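Local coordinates for protein FACT-Spt16 (Cicer arietinum, PDB 5CE6) that probably binds histones H3-H4 through this N-terminal domain of the Spt16 subunit of FACT, a histone chaperone acting on chromatin during transcription, at residues L33-S38 and F74-G79; T45-S50 and F191-A196; R208-T213 and V442-G447; Y329-K334 and K362-M367; A338-L343 and D438-V443. All coordinates share one frame; numbering follows the deposited sequence.

Interaction 1: residues L33-S38 and F74-G79; sequences LKAFYS and FLWLLG
Between Leu33 and Ala35, which both lean on helix 69-78, Lys34 O is gripped twice by Ser38: its N donates at 2.8 Å to Lys34 O, and its OG comes to the same oxygen from 41° above the carbonyl plane. These bonds belong to helix 26-42 itself. No hydrogen bond spans the contact, which is buried and made by apolar side chains. Leu77 contributes a single methyl: its CD1 lies 3.7 Å from Leu33 N and also touches the CA of that residue, so the methyl rests against the helix backbone more closely than against the leucine side chain. Trp76 works with the rim of its six-membered ring. Phe36 CB stands 4.2 Å from Trp76 CZ3, and Ala35 CB 4.3 Å from Trp76 CH2, both near the plane of the indole, so the ring edge is directed at two neighbouring beta carbons. With CG anti to the backbone N (chi1 -175°), the indole is carried out from its own helix into the gap between the two. That gap is wide, the axes being 11.0 Å apart at an angle of 121°, and Trp76 and Leu77 span it from helix 69-78. Both helices pack on the mixed sheet of the N-terminal lobe, Phe36 reaching Ile54 and Leu77 reaching Phe89. Arg32 also holds Trp76, by a cation-pi contact with the indole and a hydrogen bond from NH1 to Trp76 O. Phe195 meets the same indole in an edge-to-face pair, while Ala113, Ser116 and Val117 of helix 110-117 pack against Leu33.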
# COMPACT_ATOMS: atom_id res chain seq x y z
N LEU A 33 8.20 -12.07 -15.59
CA LEU A 33 9.08 -13.16 -15.17
C LEU A 33 10.52 -12.85 -15.59
O LEU A 33 11.48 -13.08 -14.83
CB LEU A 33 8.63 -14.51 -15.74
CG LEU A 33 9.31 -15.78 -15.22
CD1 LEU A 33 9.09 -15.90 -13.72
CD2 LEU A 33 8.78 -17.02 -15.93
N LYS A 34 10.67 -12.30 -16.79
CA LYS A 34 11.98 -11.88 -17.28
C LYS A 34 12.56 -10.77 -16.41
O LYS A 34 13.72 -10.82 -16.02
CB LYS A 34 11.86 -11.41 -18.73
CG LYS A 34 13.17 -11.37 -19.50
CD LYS A 34 12.99 -11.99 -20.88
CE LYS A 34 11.66 -11.58 -21.50
NZ LYS A 34 11.32 -12.40 -22.70
N ALA A 35 11.72 -9.78 -16.12
CA ALA A 35 12.13 -8.66 -15.27
C ALA A 35 12.61 -9.16 -13.91
O ALA A 35 13.65 -8.73 -13.42
CB ALA A 35 10.99 -7.68 -15.10
N PHE A 36 11.85 -10.08 -13.33
CA PHE A 36 12.19 -10.71 -12.06
C PHE A 36 13.54 -11.46 -12.14
O PHE A 36 14.45 -11.18 -11.36
CB PHE A 36 11.06 -11.67 -11.64
CG PHE A 36 11.33 -12.47 -10.39
CD1 PHE A 36 12.11 -11.96 -9.36
CD2 PHE A 36 10.80 -13.74 -10.25
CE1 PHE A 36 12.35 -12.71 -8.22
CE2 PHE A 36 11.03 -14.49 -9.11
CZ PHE A 36 11.81 -13.98 -8.09
N TYR A 37 13.68 -12.40 -13.08
CA TYR A 37 14.93 -13.15 -13.18
C TYR A 37 16.14 -12.27 -13.48
O TYR A 37 17.24 -12.52 -12.97
CB TYR A 37 14.81 -14.29 -14.21
CG TYR A 37 14.32 -15.58 -13.60
CD1 TYR A 37 13.03 -15.68 -13.11
CD2 TYR A 37 15.16 -16.67 -13.50
CE1 TYR A 37 12.58 -16.86 -12.53
CE2 TYR A 37 14.72 -17.86 -12.93
CZ TYR A 37 13.43 -17.94 -12.45
OH TYR A 37 12.98 -19.11 -11.88
N SER A 38 15.94 -11.24 -14.29
CA SER A 38 17.01 -10.28 -14.59
C SER A 38 17.46 -9.53 -13.35
O SER A 38 18.66 -9.43 -13.07
CB SER A 38 16.55 -9.29 -15.66
OG SER A 38 16.49 -9.91 -16.93
N PHE A 74 2.25 -12.85 -6.63
CA PHE A 74 1.29 -13.61 -7.43
C PHE A 74 0.41 -12.71 -8.30
O PHE A 74 0.21 -13.01 -9.46
CB PHE A 74 0.41 -14.50 -6.55
CG PHE A 74 1.06 -15.78 -6.13
CD1 PHE A 74 1.07 -16.88 -6.99
CD2 PHE A 74 1.61 -15.91 -4.87
CE1 PHE A 74 1.65 -18.08 -6.60
CE2 PHE A 74 2.19 -17.11 -4.47
CZ PHE A 74 2.21 -18.19 -5.33
N LEU A 75 -0.10 -11.62 -7.73
CA LEU A 75 -0.90 -10.67 -8.50
C LEU A 75 -0.09 -10.02 -9.62
O LEU A 75 -0.57 -9.85 -10.74
CB LEU A 75 -1.48 -9.59 -7.56
CG LEU A 75 -2.62 -10.08 -6.67
CD1 LEU A 75 -2.91 -9.09 -5.56
CD2 LEU A 75 -3.87 -10.31 -7.50
N TRP A 76 1.15 -9.66 -9.30
CA TRP A 76 2.02 -9.00 -10.26
C TRP A 76 2.35 -9.93 -11.41
O TRP A 76 2.25 -9.56 -12.58
CB TRP A 76 3.31 -8.56 -9.54
CG TRP A 76 4.27 -7.76 -10.38
CD1 TRP A 76 4.13 -6.46 -10.79
CD2 TRP A 76 5.54 -8.20 -10.86
NE1 TRP A 76 5.23 -6.08 -11.51
CE2 TRP A 76 6.12 -7.12 -11.56
CE3 TRP A 76 6.25 -9.41 -10.77
CZ2 TRP A 76 7.37 -7.22 -12.18
CZ3 TRP A 76 7.49 -9.49 -11.36
CH2 TRP A 76 8.04 -8.41 -12.07
N LEU A 77 2.71 -11.16 -11.07
CA LEU A 77 3.18 -12.12 -12.06
C LEU A 77 2.02 -12.73 -12.87
O LEU A 77 2.10 -12.85 -14.10
CB LEU A 77 3.98 -13.23 -11.36
CG LEU A 77 5.14 -13.93 -12.06
CD1 LEU A 77 6.12 -12.93 -12.65
CD2 LEU A 77 5.86 -14.84 -11.07
N LEU A 78 0.96 -13.11 -12.16
CA LEU A 78 -0.11 -13.95 -12.73
C LEU A 78 -1.45 -13.24 -12.87
O LEU A 78 -2.34 -13.71 -13.59
CB LEU A 78 -0.28 -15.22 -11.89
CG LEU A 78 0.94 -16.15 -11.89
CD1 LEU A 78 0.89 -17.12 -10.71
CD2 LEU A 78 1.02 -16.92 -13.19
N GLY A 79 -1.61 -12.12 -12.17
CA GLY A 79 -2.83 -11.33 -12.28
C GLY A 79 -3.94 -11.80 -11.37
O GLY A 79 -5.05 -11.27 -11.42

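Interaction 2: residues T45-S50 and F191-A196; sequences TDLWGS and FSALFA
Trp48 drives the edge of its six-membered ring into the face of Phe191, a T-shaped pair with centroids 4.9 Å apart and planes at 86°. The indole atom over the middle of the phenyl ring is Trp48 CZ3, 3.8 Å above its plane; Trp48 CH2 sits nearer one side, 3.7 Å from Phe191 CD1. The same CH2 also comes within 3.4 Å of the Phe191 backbone N, so the tryptophan meets backbone and ring of one residue together. Trp48 CG lies beside its own backbone N (chi1 -64°), which swings the indole across to the helix although its CB does not point there. Replacing Phe191 by an alanine is likely to take away the face against which the indole edge packs and open a gap there. Alongside, Leu47 CD1 makes a smaller apolar touch, 3.7 Å from Ala193 CB. The polar end of the indole is held elsewhere: Trp48 NE1 is hydrogen-bonded to His39 ND1, which ties the ring to helix 26-42 and fixes its rotation. In the N-terminal lobe, Trp48 joins an aromatic cluster with Phe36 and Trp40. The contact thus closes the loop between helix 26-42 and strand 53-58 onto helix 188-196, with Phe191 reaching onward to Ile54 and Val56 of that strand and to Lys69 and Leu73 of helix 69-78.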
# COMPACT_ATOMS: atom_id res chain seq x y z
N THR A 45 23.48 -10.44 -4.79
CA THR A 45 24.11 -10.24 -3.49
C THR A 45 23.52 -9.03 -2.75
O THR A 45 23.31 -9.07 -1.54
CB THR A 45 25.62 -10.01 -3.66
OG1 THR A 45 26.20 -11.15 -4.31
CG2 THR A 45 26.28 -9.82 -2.31
N ASP A 46 23.26 -7.97 -3.50
CA ASP A 46 22.93 -6.67 -2.93
C ASP A 46 21.50 -6.59 -2.39
O ASP A 46 21.26 -6.00 -1.34
CB ASP A 46 23.16 -5.59 -3.98
CG ASP A 46 23.51 -4.25 -3.37
OD1 ASP A 46 23.87 -4.21 -2.17
OD2 ASP A 46 23.44 -3.23 -4.10
N LEU A 47 20.56 -7.19 -3.12
CA LEU A 47 19.15 -7.07 -2.79
C LEU A 47 18.47 -8.42 -2.59
O LEU A 47 17.43 -8.51 -1.94
CB LEU A 47 18.42 -6.31 -3.90
CG LEU A 47 18.80 -4.84 -4.06
CD1 LEU A 47 17.94 -4.21 -5.12
CD2 LEU A 47 18.65 -4.12 -2.74
N TRP A 48 19.06 -9.48 -3.14
CA TRP A 48 18.41 -10.79 -3.10
C TRP A 48 19.12 -11.79 -2.20
O TRP A 48 18.99 -13.00 -2.39
CB TRP A 48 18.25 -11.35 -4.52
CG TRP A 48 17.35 -10.51 -5.37
CD1 TRP A 48 17.72 -9.57 -6.27
CD2 TRP A 48 15.91 -10.53 -5.37
NE1 TRP A 48 16.61 -9.00 -6.85
CE2 TRP A 48 15.49 -9.58 -6.32
CE3 TRP A 48 14.94 -11.26 -4.67
CZ2 TRP A 48 14.14 -9.33 -6.58
CZ3 TRP A 48 13.60 -11.01 -4.93
CH2 TRP A 48 13.21 -10.06 -5.89
N GLY A 49 19.87 -11.28 -1.23
CA GLY A 49 20.52 -12.10 -0.22
C GLY A 49 21.34 -13.27 -0.71
O GLY A 49 21.41 -14.31 -0.04
N SER A 50 21.98 -13.11 -1.87
CA SER A 50 22.79 -14.16 -2.49
C SER A 50 22.04 -15.47 -2.74
O SER A 50 22.63 -16.55 -2.73
CB SER A 50 24.05 -14.44 -1.66
OG SER A 50 24.96 -13.35 -1.73
N PHE A 191 12.09 -7.67 -3.78
CA PHE A 191 10.74 -7.46 -4.28
C PHE A 191 10.34 -5.98 -4.25
O PHE A 191 9.69 -5.49 -5.18
CB PHE A 191 9.74 -8.32 -3.51
CG PHE A 191 9.82 -9.77 -3.86
CD1 PHE A 191 9.62 -10.18 -5.18
CD2 PHE A 191 10.10 -10.72 -2.90
CE1 PHE A 191 9.69 -11.52 -5.52
CE2 PHE A 191 10.18 -12.06 -3.23
CZ PHE A 191 9.97 -12.47 -4.54
N SER A 192 10.74 -5.27 -3.20
CA SER A 192 10.47 -3.84 -3.08
C SER A 192 11.05 -3.05 -4.26
O SER A 192 10.38 -2.19 -4.84
CB SER A 192 11.01 -3.29 -1.76
OG SER A 192 10.90 -1.88 -1.71
N ALA A 193 12.30 -3.35 -4.61
CA ALA A 193 12.95 -2.72 -5.75
C ALA A 193 12.23 -3.11 -7.04
O ALA A 193 12.00 -2.27 -7.92
CB ALA A 193 14.42 -3.12 -5.81
N LEU A 194 11.88 -4.38 -7.16
CA LEU A 194 11.19 -4.89 -8.34
C LEU A 194 9.85 -4.21 -8.57
O LEU A 194 9.51 -3.87 -9.71
CB LEU A 194 10.99 -6.40 -8.20
CG LEU A 194 10.46 -7.13 -9.43
CD1 LEU A 194 11.42 -7.01 -10.59
CD2 LEU A 194 10.25 -8.60 -9.07
N PHE A 195 9.09 -4.00 -7.50
CA PHE A 195 7.75 -3.42 -7.61
C PHE A 195 7.80 -1.89 -7.65
O PHE A 195 6.79 -1.25 -7.93
CB PHE A 195 6.85 -3.83 -6.45
CG PHE A 195 6.61 -5.32 -6.34
CD1 PHE A 195 6.62 -6.14 -7.46
CD2 PHE A 195 6.39 -5.89 -5.09
CE1 PHE A 195 6.40 -7.52 -7.33
CE2 PHE A 195 6.17 -7.26 -4.95
CZ PHE A 195 6.18 -8.08 -6.08
N ALA A 196 8.97 -1.30 -7.40
CA ALA A 196 9.08 0.15 -7.16
C ALA A 196 8.70 1.04 -8.34
O ALA A 196 7.99 2.04 -8.17
CB ALA A 196 10.48 0.51 -6.67

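Interaction 3: residues R208-T213 and V442-G447; sequences RAAYLT and VVTSIG
Ala210 and Thr444 bring their CA atoms within 5.5 Å where a type I beta turn, Val442 to Ser445, runs up against helix 200-230. The alanine methyl is the focus of the contact. Val443 CG2 meets it at 3.5 Å, a tight methyl-to-methyl touch, and Val443 O lies almost as near, 3.6 Å from Ala210 CB. On another side the methyl receives Thr444 CG2, which is 3.9 Å from Ala210 CB and equally far from Ala210 O. One small side chain therefore fits against consecutive residues of the turn, two methyls and a carbonyl oxygen converging on it. The torsions sort the branches: Val443 holds CG1 anti to the carbonyl carbon (chi1 -71°), which leaves CG2 between N and carbonyl carbon as the branch that meets Ala210 CB. Thr444 CG2, anti to the carbonyl carbon, touches Ala210, while OG1 is hydrogen-bonded with Asp431 OD1 and with Thr432 N on strand 424-435. Val443 is bonded through its backbone to Thr432, so the turn is held in place by the sheet. The helix in turn lies over the strand 309-319, Ser311 touching both Ala209 and Ala210. This is consistent with the pita-bread fold of the M24 family, in which helices back curved sheets. A little further along, Lys218 of the same helix reaches Ile446 O with its NZ. Across the two segments themselves no hydrogen bond forms: the fit is one of shape, consistent with the short alanine side chain, rather than any polar attraction, allowing the close approach.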
# COMPACT_ATOMS: atom_id res chain seq x y z
N ARG A 208 -6.73 5.34 -12.27
CA ARG A 208 -8.15 4.98 -12.21
C ARG A 208 -8.59 4.88 -10.75
O ARG A 208 -9.62 5.42 -10.38
CB ARG A 208 -8.44 3.66 -12.94
CG ARG A 208 -8.05 3.65 -14.43
CD ARG A 208 -9.02 4.45 -15.29
NE ARG A 208 -8.60 4.48 -16.70
CZ ARG A 208 -8.01 5.51 -17.29
NH1 ARG A 208 -7.76 6.61 -16.59
NH2 ARG A 208 -7.65 5.44 -18.57
N ALA A 209 -7.81 4.17 -9.95
CA ALA A 209 -8.09 4.00 -8.53
C ALA A 209 -8.15 5.35 -7.84
O ALA A 209 -9.09 5.64 -7.09
CB ALA A 209 -7.04 3.12 -7.88
N ALA A 210 -7.14 6.18 -8.09
CA ALA A 210 -7.05 7.50 -7.47
C ALA A 210 -8.18 8.43 -7.90
O ALA A 210 -8.64 9.26 -7.10
CB ALA A 210 -5.70 8.15 -7.77
N TYR A 211 -8.61 8.33 -9.16
CA TYR A 211 -9.75 9.11 -9.62
C TYR A 211 -11.01 8.78 -8.81
O TYR A 211 -11.73 9.68 -8.37
CB TYR A 211 -10.02 8.88 -11.11
CG TYR A 211 -11.04 9.83 -11.70
CD1 TYR A 211 -10.66 11.09 -12.15
CD2 TYR A 211 -12.39 9.49 -11.77
CE1 TYR A 211 -11.58 11.97 -12.68
CE2 TYR A 211 -13.32 10.36 -12.30
CZ TYR A 211 -12.91 11.60 -12.75
OH TYR A 211 -13.83 12.48 -13.27
N LEU A 212 -11.26 7.49 -8.61
CA LEU A 212 -12.40 7.06 -7.80
C LEU A 212 -12.24 7.52 -6.36
O LEU A 212 -13.18 8.05 -5.77
CB LEU A 212 -12.53 5.53 -7.85
CG LEU A 212 -13.57 4.92 -6.91
CD1 LEU A 212 -14.93 5.50 -7.19
CD2 LEU A 212 -13.59 3.41 -7.08
N THR A 213 -11.05 7.32 -5.80
CA THR A 213 -10.75 7.76 -4.44
C THR A 213 -11.06 9.24 -4.25
O THR A 213 -11.74 9.64 -3.29
CB THR A 213 -9.27 7.49 -4.12
OG1 THR A 213 -9.05 6.07 -4.07
CG2 THR A 213 -8.87 8.10 -2.77
N VAL A 442 -0.14 14.80 -9.19
CA VAL A 442 -0.94 14.52 -7.99
C VAL A 442 -2.28 14.02 -8.51
O VAL A 442 -3.09 14.81 -8.99
CB VAL A 442 -1.15 15.76 -7.13
CG1 VAL A 442 -2.01 15.41 -5.90
CG2 VAL A 442 0.19 16.32 -6.67
N VAL A 443 -2.50 12.72 -8.44
CA VAL A 443 -3.65 12.12 -9.13
C VAL A 443 -4.91 12.07 -8.26
O VAL A 443 -5.96 11.61 -8.70
CB VAL A 443 -3.33 10.74 -9.75
CG1 VAL A 443 -2.41 10.90 -10.95
CG2 VAL A 443 -2.71 9.80 -8.73
N THR A 444 -4.79 12.56 -7.02
CA THR A 444 -5.95 12.74 -6.16
C THR A 444 -6.27 14.22 -5.97
O THR A 444 -6.81 14.63 -4.94
CB THR A 444 -5.69 12.14 -4.76
OG1 THR A 444 -4.39 12.55 -4.33
CG2 THR A 444 -5.73 10.62 -4.81
N SER A 445 -5.90 15.04 -6.95
CA SER A 445 -6.23 16.46 -6.89
C SER A 445 -7.74 16.66 -7.08
O SER A 445 -8.28 16.34 -8.13
CB SER A 445 -5.45 17.22 -7.97
OG SER A 445 -5.49 18.62 -7.72
N ILE A 446 -8.41 17.18 -6.06
CA ILE A 446 -9.87 17.30 -6.10
C ILE A 446 -10.37 18.70 -5.75
O ILE A 446 -11.57 18.90 -5.55
CB ILE A 446 -10.56 16.32 -5.15
CG1 ILE A 446 -10.05 16.49 -3.72
CG2 ILE A 446 -10.35 14.89 -5.62
CD1 ILE A 446 -10.80 15.64 -2.71
N GLY A 447 -9.45 19.65 -5.69
CA GLY A 447 -9.82 21.01 -5.37
C GLY A 447 -8.94 21.55 -4.27
O GLY A 447 -8.23 20.79 -3.60

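Interaction 4: residues Y329-K334 and K362-M367; sequences YEVLLK and KDAPDM
Val331 forms the close-packed half of this contact: its CG2 rests against Asp363, the last helical residue of helix 349-363, and Ala364 just after it, 4.1 Å from Asp363 CB and 4.2 Å from Ala364 CB. Here Val331 and Ala364 are buried, and Val360 and Met367 pack nearby. The other half faces solvent and depends on charge. Lys334, one turn further along helix 323-342, stretches its fully extended chain (CG anti to the backbone N, chi1 -177°) until NZ bonds Asp363 OD2 at 2.8 Å, a salt bridge received on the syn lone pair of that oxygen. The Lys334 and Asp363 side chains cross at about a right angle, and Lys334 CD also comes within 3.4 Å of Asp363 OD2, so the end of the aliphatic chain, and not the ammonium alone, lies against the acid. Asp363 is thus shared, its CB greeting the valine and its carboxylate the lysine. Were Asp363 an alanine, the Lys334 ammonium would probably lose its mate and be able to swing into solvent. A second lysine, Lys362, stands 6.6 Å away from Lys334, NZ to NZ, a like charge that the carboxylate may partly offset. The two helices, consecutive in the chain, lie by strands 403-414 and 424-435, Leu332 reaching both strands, and Met367, just past the second helix, the former, as expected for the outer helices of the pita-bread fold.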
# COMPACT_ATOMS: atom_id res chain seq x y z
N TYR A 329 -2.90 23.75 10.47
CA TYR A 329 -3.35 23.20 9.20
C TYR A 329 -2.61 23.86 8.04
O TYR A 329 -2.18 23.18 7.12
CB TYR A 329 -4.87 23.30 9.01
CG TYR A 329 -5.27 22.72 7.67
CD1 TYR A 329 -5.39 23.53 6.56
CD2 TYR A 329 -5.48 21.36 7.52
CE1 TYR A 329 -5.71 23.02 5.34
CE2 TYR A 329 -5.80 20.83 6.29
CZ TYR A 329 -5.92 21.66 5.21
OH TYR A 329 -6.25 21.14 3.99
N GLU A 330 -2.47 25.19 8.09
CA GLU A 330 -1.76 25.91 7.04
C GLU A 330 -0.33 25.41 6.91
O GLU A 330 0.17 25.20 5.79
CB GLU A 330 -1.78 27.41 7.31
CG GLU A 330 -3.17 28.01 7.24
CD GLU A 330 -3.16 29.52 7.31
OE1 GLU A 330 -3.52 30.16 6.30
OE2 GLU A 330 -2.81 30.06 8.37
N VAL A 331 0.31 25.19 8.06
CA VAL A 331 1.69 24.70 8.09
C VAL A 331 1.78 23.27 7.55
O VAL A 331 2.69 22.95 6.77
CB VAL A 331 2.28 24.80 9.50
CG1 VAL A 331 3.68 24.20 9.54
CG2 VAL A 331 2.32 26.26 9.96
N LEU A 332 0.85 22.43 7.96
CA LEU A 332 0.81 21.05 7.46
C LEU A 332 0.67 21.01 5.95
O LEU A 332 1.35 20.23 5.28
CB LEU A 332 -0.32 20.25 8.11
CG LEU A 332 -0.36 18.79 7.64
CD1 LEU A 332 0.91 18.09 8.11
CD2 LEU A 332 -1.60 18.09 8.19
N LEU A 333 -0.23 21.83 5.41
CA LEU A 333 -0.41 21.89 3.96
C LEU A 333 0.88 22.30 3.23
O LEU A 333 1.26 21.69 2.22
CB LEU A 333 -1.57 22.83 3.61
CG LEU A 333 -1.81 23.10 2.13
CD1 LEU A 333 -2.04 21.81 1.35
CD2 LEU A 333 -3.00 24.03 1.98
N LYS A 334 1.55 23.32 3.75
CA LYS A 334 2.78 23.82 3.13
C LYS A 334 3.87 22.74 3.22
O LYS A 334 4.65 22.55 2.29
CB LYS A 334 3.21 25.12 3.82
CG LYS A 334 4.43 25.80 3.24
CD LYS A 334 4.67 27.12 3.97
CE LYS A 334 5.96 27.80 3.54
NZ LYS A 334 6.10 29.12 4.23
N LYS A 362 10.66 26.48 10.23
CA LYS A 362 10.57 27.90 9.90
C LYS A 362 9.28 28.56 10.41
O LYS A 362 9.32 29.61 11.05
CB LYS A 362 10.71 28.14 8.39
CG LYS A 362 10.45 29.58 7.96
CD LYS A 362 10.93 29.85 6.54
CE LYS A 362 10.60 31.27 6.10
NZ LYS A 362 11.12 32.31 7.04
N ASP A 363 8.14 27.92 10.13
CA ASP A 363 6.85 28.56 10.35
C ASP A 363 6.22 28.26 11.71
O ASP A 363 5.42 29.06 12.22
CB ASP A 363 5.87 28.17 9.22
CG ASP A 363 6.19 28.84 7.90
OD1 ASP A 363 7.11 29.69 7.83
OD2 ASP A 363 5.50 28.52 6.91
N ALA A 364 6.57 27.12 12.30
CA ALA A 364 6.03 26.72 13.61
C ALA A 364 6.97 25.80 14.38
O ALA A 364 6.69 24.62 14.53
CB ALA A 364 4.69 26.04 13.43
N PRO A 365 8.10 26.33 14.86
CA PRO A 365 9.14 25.48 15.46
C PRO A 365 8.63 24.63 16.62
O PRO A 365 9.11 23.51 16.81
CB PRO A 365 10.19 26.49 15.93
CG PRO A 365 9.47 27.81 15.99
CD PRO A 365 8.49 27.76 14.87
N ASP A 366 7.66 25.14 17.37
CA ASP A 366 7.12 24.40 18.51
C ASP A 366 6.26 23.21 18.09
O ASP A 366 5.94 22.35 18.91
CB ASP A 366 6.34 25.33 19.43
CG ASP A 366 7.19 26.49 19.94
OD1 ASP A 366 8.41 26.29 20.14
OD2 ASP A 366 6.64 27.59 20.13
N MET A 367 5.89 23.15 16.81
CA MET A 367 5.07 22.04 16.31
C MET A 367 5.90 20.92 15.68
O MET A 367 5.35 19.86 15.35
CB MET A 367 4.05 22.54 15.28
CG MET A 367 3.00 23.49 15.83
SD MET A 367 1.81 23.86 14.52
CE MET A 367 0.89 25.20 15.28

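Interaction 5: residues A338-L343 and D438-V443; sequences AVIGSL and DKTDVV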
# COMPACT_ATOMS: atom_id res chain seq x y z
N ALA A 338 5.63 20.60 0.20
CA ALA A 338 7.09 20.60 0.10
C ALA A 338 7.63 19.19 -0.13
O ALA A 338 8.60 19.00 -0.87
CB ALA A 338 7.74 21.24 1.34
N VAL A 339 7.01 18.20 0.52
CA VAL A 339 7.38 16.82 0.25
C VAL A 339 7.11 16.48 -1.20
O VAL A 339 7.97 15.93 -1.89
CB VAL A 339 6.63 15.83 1.16
CG1 VAL A 339 7.00 14.40 0.82
CG2 VAL A 339 6.96 16.12 2.61
N ILE A 340 5.91 16.82 -1.66
CA ILE A 340 5.52 16.50 -3.04
C ILE A 340 6.47 17.17 -4.03
O ILE A 340 6.91 16.54 -5.01
CB ILE A 340 4.06 16.94 -3.30
CG1 ILE A 340 3.11 16.07 -2.46
CG2 ILE A 340 3.73 16.83 -4.77
CD1 ILE A 340 1.66 16.54 -2.50
N GLY A 341 6.80 18.43 -3.76
CA GLY A 341 7.69 19.17 -4.63
C GLY A 341 9.11 18.65 -4.64
O GLY A 341 9.88 18.94 -5.56
N SER A 342 9.48 17.89 -3.61
CA SER A 342 10.82 17.34 -3.51
C SER A 342 10.94 15.93 -4.06
O SER A 342 12.04 15.41 -4.21
CB SER A 342 11.31 17.36 -2.06
OG SER A 342 11.46 18.68 -1.58
N LEU A 343 9.80 15.30 -4.35
CA LEU A 343 9.83 13.95 -4.91
C LEU A 343 10.03 14.01 -6.42
O LEU A 343 9.07 13.99 -7.19
CB LEU A 343 8.56 13.18 -4.53
CG LEU A 343 8.52 12.81 -3.05
CD1 LEU A 343 7.14 12.31 -2.66
CD2 LEU A 343 9.58 11.76 -2.72
N ASP A 438 9.31 14.14 -16.28
CA ASP A 438 9.28 15.58 -16.46
C ASP A 438 8.37 16.33 -15.48
O ASP A 438 8.43 17.55 -15.37
CB ASP A 438 8.84 15.90 -17.89
CG ASP A 438 7.56 15.18 -18.27
OD1 ASP A 438 7.31 14.07 -17.75
OD2 ASP A 438 6.80 15.73 -19.09
N LYS A 439 7.50 15.59 -14.78
CA LYS A 439 6.60 16.22 -13.83
C LYS A 439 6.07 15.20 -12.83
O LYS A 439 6.06 14.00 -13.08
CB LYS A 439 5.42 16.90 -14.54
CG LYS A 439 4.38 15.93 -15.09
CD LYS A 439 3.31 16.66 -15.89
CE LYS A 439 2.55 15.71 -16.81
NZ LYS A 439 1.67 14.75 -16.09
N THR A 440 5.62 15.71 -11.69
CA THR A 440 5.05 14.87 -10.66
C THR A 440 3.55 15.11 -10.64
O THR A 440 3.11 16.24 -10.44
CB THR A 440 5.69 15.19 -9.32
OG1 THR A 440 7.06 14.75 -9.35
CG2 THR A 440 4.95 14.50 -8.17
N ASP A 441 2.78 14.06 -10.88
CA ASP A 441 1.33 14.16 -11.02
C ASP A 441 0.63 13.85 -9.71
O ASP A 441 0.79 12.76 -9.17
CB ASP A 441 0.81 13.17 -12.07
CG ASP A 441 1.34 13.47 -13.45
OD1 ASP A 441 1.74 14.62 -13.70
OD2 ASP A 441 1.34 12.54 -14.30
N VAL A 442 -0.14 14.80 -9.19
CA VAL A 442 -0.94 14.52 -7.99
C VAL A 442 -2.28 14.02 -8.51
O VAL A 442 -3.09 14.81 -8.99
CB VAL A 442 -1.15 15.76 -7.13
CG1 VAL A 442 -2.01 15.41 -5.90
CG2 VAL A 442 0.19 16.32 -6.67
N VAL A 443 -2.50 12.72 -8.44
CA VAL A 443 -3.65 12.12 -9.13
C VAL A 443 -4.91 12.07 -8.26
O VAL A 443 -5.96 11.61 -8.70
CB VAL A 443 -3.33 10.74 -9.75
CG1 VAL A 443 -2.41 10.90 -10.95
CG2 VAL A 443 -2.71 9.80 -8.73
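The only flat groups taking part where Leu343 and Ile340 meet Thr440 are backbone peptides; no aromatic ring joins in. Thr440 OG1 comes to the oxygen of one of them, lying 3.0 Å from Leu343 O, a possible hydrogen bond that is not settled. The carbonyl of Ile340 meets a methyl instead, Thr440 CG2 standing 4.2 Å from Ile340 O. Thr440 therefore meets the helix end and the residue just after it, its methyl at the carbonyl of the first and its hydroxyl at that of the second. Its chi1 of -69° makes the division, placing OG1 beside the backbone N and CG2 anti to it. The apolar remainder belongs to Ile340, whose CG2 lies 4.0 Å from Val442 CG2, the two side chains crossing at about a right angle. Ile340 CG2 is also 4.3 Å from Thr440 CG2, so this one methyl bears on two residues of the strand, Thr440 and Val442, which stand two apart on it. Leu343 offers its carbonyl to the strand while its side chain is buried in other company, against Ile433, Val406, Ile390 and Val398. Strand 440-442 is the outermost member of the four-stranded antiparallel sheet, paired through the backbones of Asp441 and Ile434 with strand 424-435; the end of helix 323-342 packs on it, with Val406 of strand 403-414 also touching Ile340 and Ala352 of helix 349-363 packing on Leu343.

How the interactions relate
Interactions 1 and 2 lie in the N-terminal lobe and touch directly, Phe36 CE1 meeting Trp48 CH2 at 3.6 Å, so aromatic rings and leucines there merge into one apolar cluster. The other three belong to the part resembling the M24 pita-bread fold. Interactions 4 and 5 both use helix 323-342, the first near the surface with a salt bridge, the second at the helix end with a threonine hydroxyl near a carbonyl. Interactions 3 and 5 share Val442 and Val443: strand 440-442 meets one helix, and the turn after it meets another. Interaction 1 is buried, the remainder partly so, and the one salt bridge across a contact sits in the contact furthest from the chain's centre.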